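Local atomic coordinates of RagB/SusD domain protein (Flavobacterium johnsoniae, PDB entry 5J5U), a protein that probably binds chitin or chitin-derived oligosaccharides at the outer membrane, as a SusD-like member of a chitin utilization locus. Residues 267-272 / 295-300; 273-278 / 370-375; 364-369 / 380-385. All coordinates share one frame; numbering follows the deposited sequence.

In the fold
The three contacts lie on the same side of the chain's centre; interaction 2 is the deepest, interaction 3 is partly buried and interaction 1 is at the surface. In interaction 1 the last turn of helix 262-270 meets a long loop through a charged side chain and one carbonyl. Interaction 2 follows directly on the first, since the Schellman turn at Gly272 leads into 273-278. It is buried and apolar across its two segments. Interaction 3 lies about 8 Å from interaction 2, centre to centre, and shares helix 357-371 with it. It has isoleucine packing inside and a polar rim. Lys370 belongs to both contacts.

Interaction 1. Residues 267-272 / 295-300; sequences YLRDNG and GEELYE
A helix end meets a surface loop here: Arg269, in the last turn of helix 262-270, reaches to Glu297 and Tyr299. Arg269 NH1 donates to Tyr299 O at 2.6 Å. The oxygen lies near the guanidinium plane, at its edge, with an N-H angle of 145°. The arginine chain leaves with CG anti to the backbone N (chi1 -171°) and runs extended to CD, which lies over the Glu297 carboxylate, 3.4 Å from its CD. The bend at chi3 then turns the guanidinium toward Tyr299 O. Glu297 OE1 sits well out of the guanidinium plane, 4.1 Å from Arg269 NE, so only the opposite charges attract. The other oxygen, OE2, accepts from the backbone N of Tyr299 at 2.9 Å.

The far edge of the guanidinium is fixed by its own helix. NE and NH2 of Arg269 both grip Asp270 OD1 from the same face of the carboxylate, with NH2 at 2.9 Å. Asp266 adds a second salt bridge to NH2. Lys283 bridges Glu296 and Glu300. Leu276 of helix 276-279 packs against Arg269, and Tyr299 rests on Lys277, so that helix touches both partners. The loop runs between strands 280-281 and 320-321.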
# COMPACT_ATOMS: atom_id res chain seq x y z
N TYR A 267 11.54 -16.13 0.54
CA TYR A 267 10.30 -16.60 1.15
C TYR A 267 9.43 -17.35 0.13
O TYR A 267 8.87 -18.40 0.44
CB TYR A 267 9.48 -15.47 1.76
CG TYR A 267 8.27 -15.97 2.52
CD1 TYR A 267 8.39 -16.39 3.83
CD2 TYR A 267 7.02 -16.05 1.92
CE1 TYR A 267 7.31 -16.87 4.53
CE2 TYR A 267 5.92 -16.53 2.61
CZ TYR A 267 6.08 -16.94 3.92
OH TYR A 267 5.00 -17.43 4.65
N LEU A 268 9.31 -16.80 -1.07
CA LEU A 268 8.46 -17.39 -2.10
C LEU A 268 9.02 -18.73 -2.59
O LEU A 268 8.28 -19.70 -2.82
CB LEU A 268 8.30 -16.42 -3.27
CG LEU A 268 7.58 -15.10 -3.00
CD1 LEU A 268 7.67 -14.20 -4.21
CD2 LEU A 268 6.11 -15.31 -2.61
N ARG A 269 10.34 -18.80 -2.72
CA ARG A 269 11.02 -20.00 -3.19
C ARG A 269 11.04 -21.11 -2.12
O ARG A 269 10.69 -22.26 -2.42
CB ARG A 269 12.44 -19.66 -3.63
CG ARG A 269 13.16 -20.80 -4.35
CD ARG A 269 14.66 -20.57 -4.35
NE ARG A 269 15.11 -20.40 -2.98
CZ ARG A 269 15.81 -19.36 -2.55
NH1 ARG A 269 16.15 -18.39 -3.40
NH2 ARG A 269 16.15 -19.29 -1.27
N ASP A 270 11.47 -20.79 -0.90
CA ASP A 270 11.64 -21.81 0.13
C ASP A 270 10.32 -22.41 0.62
O ASP A 270 10.31 -23.50 1.19
CB ASP A 270 12.41 -21.27 1.35
CG ASP A 270 13.84 -20.81 1.02
OD1 ASP A 270 14.36 -21.16 -0.06
OD2 ASP A 270 14.44 -20.11 1.87
N ASN A 271 9.20 -21.73 0.40
CA ASN A 271 7.90 -22.24 0.85
C ASN A 271 7.04 -22.72 -0.31
O ASN A 271 5.87 -23.06 -0.12
CB ASN A 271 7.12 -21.17 1.64
CG ASN A 271 7.79 -20.80 2.96
OD1 ASN A 271 7.85 -21.60 3.89
ND2 ASN A 271 8.28 -19.57 3.05
N GLY A 272 7.60 -22.72 -1.52
CA GLY A 272 6.88 -23.15 -2.70
C GLY A 272 5.64 -22.36 -3.04
O GLY A 272 4.63 -22.93 -3.44
N GLY A 295 21.56 -27.17 -12.54
CA GLY A 295 21.70 -27.37 -11.12
C GLY A 295 21.74 -26.10 -10.29
O GLY A 295 21.24 -26.10 -9.17
N GLU A 296 22.30 -25.01 -10.82
CA GLU A 296 22.39 -23.78 -10.02
C GLU A 296 21.03 -23.13 -9.88
O GLU A 296 20.31 -22.98 -10.88
CB GLU A 296 23.38 -22.76 -10.61
CG GLU A 296 23.42 -21.44 -9.78
CD GLU A 296 24.57 -20.51 -10.16
OE1 GLU A 296 25.47 -20.96 -10.92
OE2 GLU A 296 24.57 -19.33 -9.69
N GLU A 297 20.70 -22.75 -8.65
CA GLU A 297 19.45 -22.07 -8.32
C GLU A 297 19.19 -20.92 -9.28
O GLU A 297 20.06 -20.09 -9.53
CB GLU A 297 19.49 -21.53 -6.89
CG GLU A 297 18.24 -20.76 -6.51
CD GLU A 297 16.99 -21.59 -6.65
OE1 GLU A 297 16.91 -22.63 -5.98
OE2 GLU A 297 16.09 -21.21 -7.43
N LEU A 298 17.97 -20.91 -9.80
CA LEU A 298 17.54 -19.94 -10.80
C LEU A 298 16.90 -18.70 -10.18
O LEU A 298 16.79 -17.67 -10.84
CB LEU A 298 16.55 -20.62 -11.76
CG LEU A 298 17.14 -21.52 -12.87
CD1 LEU A 298 16.03 -22.14 -13.68
CD2 LEU A 298 18.03 -20.71 -13.79
N TYR A 299 16.48 -18.81 -8.92
CA TYR A 299 15.70 -17.73 -8.30
C TYR A 299 16.32 -17.24 -7.01
O TYR A 299 16.24 -17.90 -5.97
CB TYR A 299 14.25 -18.18 -8.07
CG TYR A 299 13.57 -18.38 -9.39
CD1 TYR A 299 13.03 -17.30 -10.08
CD2 TYR A 299 13.52 -19.65 -10.01
CE1 TYR A 299 12.43 -17.46 -11.30
CE2 TYR A 299 12.92 -19.81 -11.26
CZ TYR A 299 12.38 -18.71 -11.90
OH TYR A 299 11.78 -18.85 -13.12
N GLU A 300 16.94 -16.07 -7.11
CA GLU A 300 17.52 -15.40 -5.96
C GLU A 300 17.29 -13.89 -6.06
O GLU A 300 17.41 -13.32 -7.15
CB GLU A 300 19.02 -15.70 -5.84
CG GLU A 300 19.34 -17.15 -5.47
CD GLU A 300 20.80 -17.55 -5.70
OE1 GLU A 300 21.58 -16.76 -6.29
OE2 GLU A 300 21.17 -18.66 -5.28

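Interaction 2. Residues 273-278 / 370-375; sequences DPRLKM and KQLEVY
Leu372 points its side chain between Arg275 and Met278, where residues 370-375 pack on a type I beta turn and on helix 276-279, within the mainly helical SusD-like fold. The contact across the two segments is apolar. The leucine and the arginine cross at about a right angle. Leu372 CD1 lies against the aliphatic part of Arg275, with CG nearest at 3.6 Å and CB and CD a little farther off. The same methyl also meets Met278 CB at 3.9 Å, so one leucine branch serves both partners. Met278 runs obliquely to the leucine. Its chain is extended as far as SD and then bends at chi3 (64°), which brings CE to Leu372 CB at 3.6 Å. The other leucine methyl, CD2, is turned to its own segment and lies at the edge of the Tyr375 ring.

While its methylenes face Leu372, the guanidinium of Arg275 is turned to Asp273. The chain bends at chi3, and the guanidinium meets Asp273 side-on with two nitrogens. Gln406 OE1 takes a further bond from NH2, and Tyr388 OH is a weak partner of Asp273 OD2. Residues Asp273 to Leu276 form the type I beta turn. Asp273 OD1 caps it, accepting from Arg275 N at 3.0 Å through its anti lone pair. The same oxygen takes Arg275 NE at 2.9 Å on its syn side. The bond from Arg275 NH2 to Asp273 OD2 is nearly straight, at 2.8 Å and 174°.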
# COMPACT_ATOMS: atom_id res chain seq x y z
N ASP A 273 5.70 -21.04 -2.88
CA ASP A 273 4.62 -20.15 -3.29
C ASP A 273 4.56 -20.11 -4.82
O ASP A 273 5.58 -19.95 -5.47
CB ASP A 273 4.83 -18.75 -2.69
CG ASP A 273 3.57 -17.91 -2.68
OD1 ASP A 273 3.06 -17.60 -3.76
OD2 ASP A 273 3.09 -17.54 -1.59
N PRO A 274 3.37 -20.30 -5.41
CA PRO A 274 3.24 -20.27 -6.87
C PRO A 274 3.49 -18.89 -7.48
O PRO A 274 3.56 -18.74 -8.70
CB PRO A 274 1.78 -20.69 -7.11
CG PRO A 274 1.35 -21.34 -5.87
CD PRO A 274 2.10 -20.67 -4.75
N ARG A 275 3.62 -17.86 -6.65
CA ARG A 275 3.76 -16.52 -7.18
C ARG A 275 5.19 -16.24 -7.60
O ARG A 275 5.45 -15.23 -8.22
CB ARG A 275 3.30 -15.48 -6.17
CG ARG A 275 1.80 -15.37 -6.05
CD ARG A 275 1.41 -14.47 -4.90
NE ARG A 275 1.62 -15.14 -3.63
CZ ARG A 275 1.02 -14.80 -2.50
NH1 ARG A 275 0.17 -13.78 -2.49
NH2 ARG A 275 1.26 -15.47 -1.39
N LEU A 276 6.10 -17.16 -7.27
CA LEU A 276 7.53 -16.98 -7.51
C LEU A 276 7.89 -16.57 -8.95
O LEU A 276 8.54 -15.52 -9.16
CB LEU A 276 8.28 -18.27 -7.15
CG LEU A 276 9.79 -18.26 -7.38
CD1 LEU A 276 10.43 -17.17 -6.52
CD2 LEU A 276 10.41 -19.61 -7.03
N LYS A 277 7.46 -17.38 -9.92
CA LYS A 277 7.76 -17.12 -11.34
C LYS A 277 6.74 -16.21 -12.01
O LYS A 277 6.99 -15.67 -13.10
CB LYS A 277 7.86 -18.44 -12.12
CG LYS A 277 8.76 -19.48 -11.49
CD LYS A 277 8.61 -20.82 -12.20
CE LYS A 277 9.74 -21.77 -11.85
NZ LYS A 277 9.58 -23.06 -12.56
N MET A 278 5.58 -16.03 -11.37
CA MET A 278 4.64 -15.02 -11.84
C MET A 278 5.25 -13.64 -11.63
O MET A 278 4.91 -12.70 -12.34
CB MET A 278 3.30 -15.13 -11.09
CG MET A 278 2.65 -16.52 -11.17
SD MET A 278 1.09 -16.63 -10.25
CE MET A 278 0.09 -15.46 -11.18
N LYS A 370 -4.04 -15.33 -7.23
CA LYS A 370 -4.78 -15.10 -8.47
C LYS A 370 -4.85 -13.65 -8.89
O LYS A 370 -5.12 -13.38 -10.06
CB LYS A 370 -6.21 -15.66 -8.37
CG LYS A 370 -6.28 -17.19 -8.49
CD LYS A 370 -7.68 -17.78 -8.33
CE LYS A 370 -7.64 -19.30 -8.54
NZ LYS A 370 -8.98 -19.95 -8.48
N GLN A 371 -4.63 -12.71 -7.96
CA GLN A 371 -4.79 -11.30 -8.30
C GLN A 371 -3.70 -10.85 -9.28
O GLN A 371 -3.86 -9.86 -9.98
CB GLN A 371 -4.76 -10.42 -7.04
CG GLN A 371 -3.36 -9.99 -6.62
CD GLN A 371 -3.33 -9.35 -5.25
OE1 GLN A 371 -4.19 -9.60 -4.41
NE2 GLN A 371 -2.32 -8.51 -5.01
N LEU A 372 -2.62 -11.62 -9.35
CA LEU A 372 -1.51 -11.29 -10.24
C LEU A 372 -1.85 -11.51 -11.71
O LEU A 372 -1.16 -11.02 -12.61
CB LEU A 372 -0.27 -12.12 -9.87
CG LEU A 372 0.33 -12.00 -8.47
CD1 LEU A 372 1.66 -12.72 -8.45
CD2 LEU A 372 0.53 -10.54 -8.08
N GLU A 373 -2.92 -12.25 -11.97
CA GLU A 373 -3.28 -12.57 -13.35
C GLU A 373 -3.57 -11.30 -14.15
O GLU A 373 -3.21 -11.19 -15.32
CB GLU A 373 -4.49 -13.50 -13.37
CG GLU A 373 -4.20 -14.87 -12.76
CD GLU A 373 -5.43 -15.75 -12.73
OE1 GLU A 373 -6.43 -15.42 -13.41
OE2 GLU A 373 -5.41 -16.77 -12.02
N VAL A 374 -4.18 -10.32 -13.50
CA VAL A 374 -4.58 -9.11 -14.21
C VAL A 374 -3.35 -8.35 -14.70
O VAL A 374 -3.46 -7.52 -15.60
CB VAL A 374 -5.45 -8.21 -13.32
CG1 VAL A 374 -4.66 -7.67 -12.14
CG2 VAL A 374 -6.06 -7.08 -14.14
N TYR A 375 -2.18 -8.68 -14.16
CA TYR A 375 -0.91 -8.06 -14.57
C TYR A 375 -0.39 -8.70 -15.86
O TYR A 375 0.61 -8.26 -16.41
CB TYR A 375 0.16 -8.20 -13.48
CG TYR A 375 -0.14 -7.44 -12.23
CD1 TYR A 375 -0.59 -6.13 -12.28
CD2 TYR A 375 -0.01 -8.03 -10.98
CE1 TYR A 375 -0.87 -5.42 -11.13
CE2 TYR A 375 -0.29 -7.33 -9.82
CZ TYR A 375 -0.73 -6.03 -9.90
OH TYR A 375 -1.02 -5.32 -8.76

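Interaction 3. Residues 364-369 / 380-385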
# COMPACT_ATOMS: atom_id res chain seq x y z
N GLY A 364 -7.57 -15.74 1.53
CA GLY A 364 -6.68 -14.62 1.27
C GLY A 364 -5.48 -14.99 0.40
O GLY A 364 -5.17 -14.30 -0.57
N VAL A 365 -4.80 -16.08 0.76
CA VAL A 365 -3.63 -16.51 -0.00
C VAL A 365 -4.00 -16.87 -1.44
O VAL A 365 -3.29 -16.50 -2.40
CB VAL A 365 -2.93 -17.71 0.66
CG1 VAL A 365 -1.78 -18.16 -0.21
CG2 VAL A 365 -2.43 -17.34 2.05
N GLU A 366 -5.11 -17.58 -1.61
CA GLU A 366 -5.54 -17.92 -2.96
C GLU A 366 -5.88 -16.66 -3.76
O GLU A 366 -5.49 -16.52 -4.93
CB GLU A 366 -6.75 -18.87 -2.93
CG GLU A 366 -7.47 -18.98 -4.27
CD GLU A 366 -8.35 -20.21 -4.39
OE1 GLU A 366 -8.59 -20.90 -3.37
OE2 GLU A 366 -8.80 -20.49 -5.52
N ALA A 367 -6.57 -15.73 -3.11
CA ALA A 367 -6.94 -14.49 -3.78
C ALA A 367 -5.70 -13.66 -4.19
O ALA A 367 -5.70 -13.00 -5.24
CB ALA A 367 -7.84 -13.68 -2.88
N GLY A 368 -4.65 -13.73 -3.39
CA GLY A 368 -3.42 -13.01 -3.67
C GLY A 368 -2.64 -13.64 -4.81
O GLY A 368 -2.04 -12.94 -5.64
N ILE A 369 -2.65 -14.97 -4.85
CA ILE A 369 -2.01 -15.70 -5.94
C ILE A 369 -2.71 -15.42 -7.26
O ILE A 369 -2.06 -15.22 -8.29
CB ILE A 369 -1.98 -17.22 -5.68
CG1 ILE A 369 -1.13 -17.53 -4.45
CG2 ILE A 369 -1.40 -17.97 -6.88
CD1 ILE A 369 -1.28 -18.95 -3.96
N ALA A 380 -1.77 -19.49 -12.28
CA ALA A 380 -1.25 -20.70 -11.67
C ALA A 380 -2.33 -21.76 -11.68
O ALA A 380 -3.51 -21.45 -11.52
CB ALA A 380 -0.79 -20.42 -10.25
N SER A 381 -1.93 -23.01 -11.86
CA SER A 381 -2.89 -24.10 -11.87
C SER A 381 -3.55 -24.19 -10.50
O SER A 381 -2.89 -24.02 -9.48
CB SER A 381 -2.19 -25.42 -12.22
OG SER A 381 -1.44 -25.89 -11.12
N GLN A 382 -4.86 -24.45 -10.50
CA GLN A 382 -5.61 -24.60 -9.26
C GLN A 382 -5.01 -25.67 -8.36
O GLN A 382 -5.05 -25.55 -7.13
CB GLN A 382 -7.08 -24.93 -9.56
CG GLN A 382 -7.97 -24.90 -8.34
CD GLN A 382 -7.95 -23.55 -7.64
OE1 GLN A 382 -8.02 -22.51 -8.29
NE2 GLN A 382 -7.83 -23.57 -6.32
N ALA A 383 -4.42 -26.70 -8.96
CA ALA A 383 -3.81 -27.76 -8.19
C ALA A 383 -2.62 -27.24 -7.38
O ALA A 383 -2.45 -27.61 -6.22
CB ALA A 383 -3.38 -28.90 -9.10
N SER A 384 -1.81 -26.38 -7.98
CA SER A 384 -0.65 -25.83 -7.28
C SER A 384 -1.08 -24.93 -6.11
O SER A 384 -0.49 -24.98 -5.03
CB SER A 384 0.25 -25.05 -8.25
OG SER A 384 -0.40 -23.92 -8.80
N ILE A 385 -2.12 -24.13 -6.34
CA ILE A 385 -2.66 -23.24 -5.31
C ILE A 385 -3.18 -24.04 -4.13
O ILE A 385 -2.82 -23.80 -2.98
CB ILE A 385 -3.79 -22.35 -5.86
CG1 ILE A 385 -3.29 -21.50 -7.03
CG2 ILE A 385 -4.40 -21.50 -4.74
CD1 ILE A 385 -4.35 -20.62 -7.68
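Residues 364-369 are fully helical, while 380-385 enter a helix only at Gln382. The backbones come closest at Glu366 and Ile385, whose CA atoms are 6.5 Å apart. Ser381 is the N-cap of the second helix, and its OG accepts from Ser384 N at 3.2 Å. In return, Ser384 OG donates to Ser381 O at 2.6 Å, on a lone pair in the carbonyl plane.

Between the helices, Ile369 and Ile385 lie side by side with their chains running opposite ways. Ile369 CG2 touches Ile385 CG1 at 4.0 Å and also meets Ala380 CB at 4.2 Å. The contact joins helices 357-371 and 382-391, consecutive in the helical SusD-like fold and linked by a short connection. Pro274 and Arg275 also pack on Ile369.

Glu366 covers the more exposed side. Its chain is extended beyond CG and crosses Ile385 at about a right angle, with CB 4.0 Å from Ile385 CG2. At its end, OE2 accepts a weak bond from Gln382 NE2 at 3.3 Å. The carboxylate and amide planes are 36° apart. Stronger partners hold both groups: Lys370 forms a salt bridge with Glu366 OE2 and a hydrogen bond with Gln382 OE1, and Asp386 OD1 accepts from Gln382 NE2.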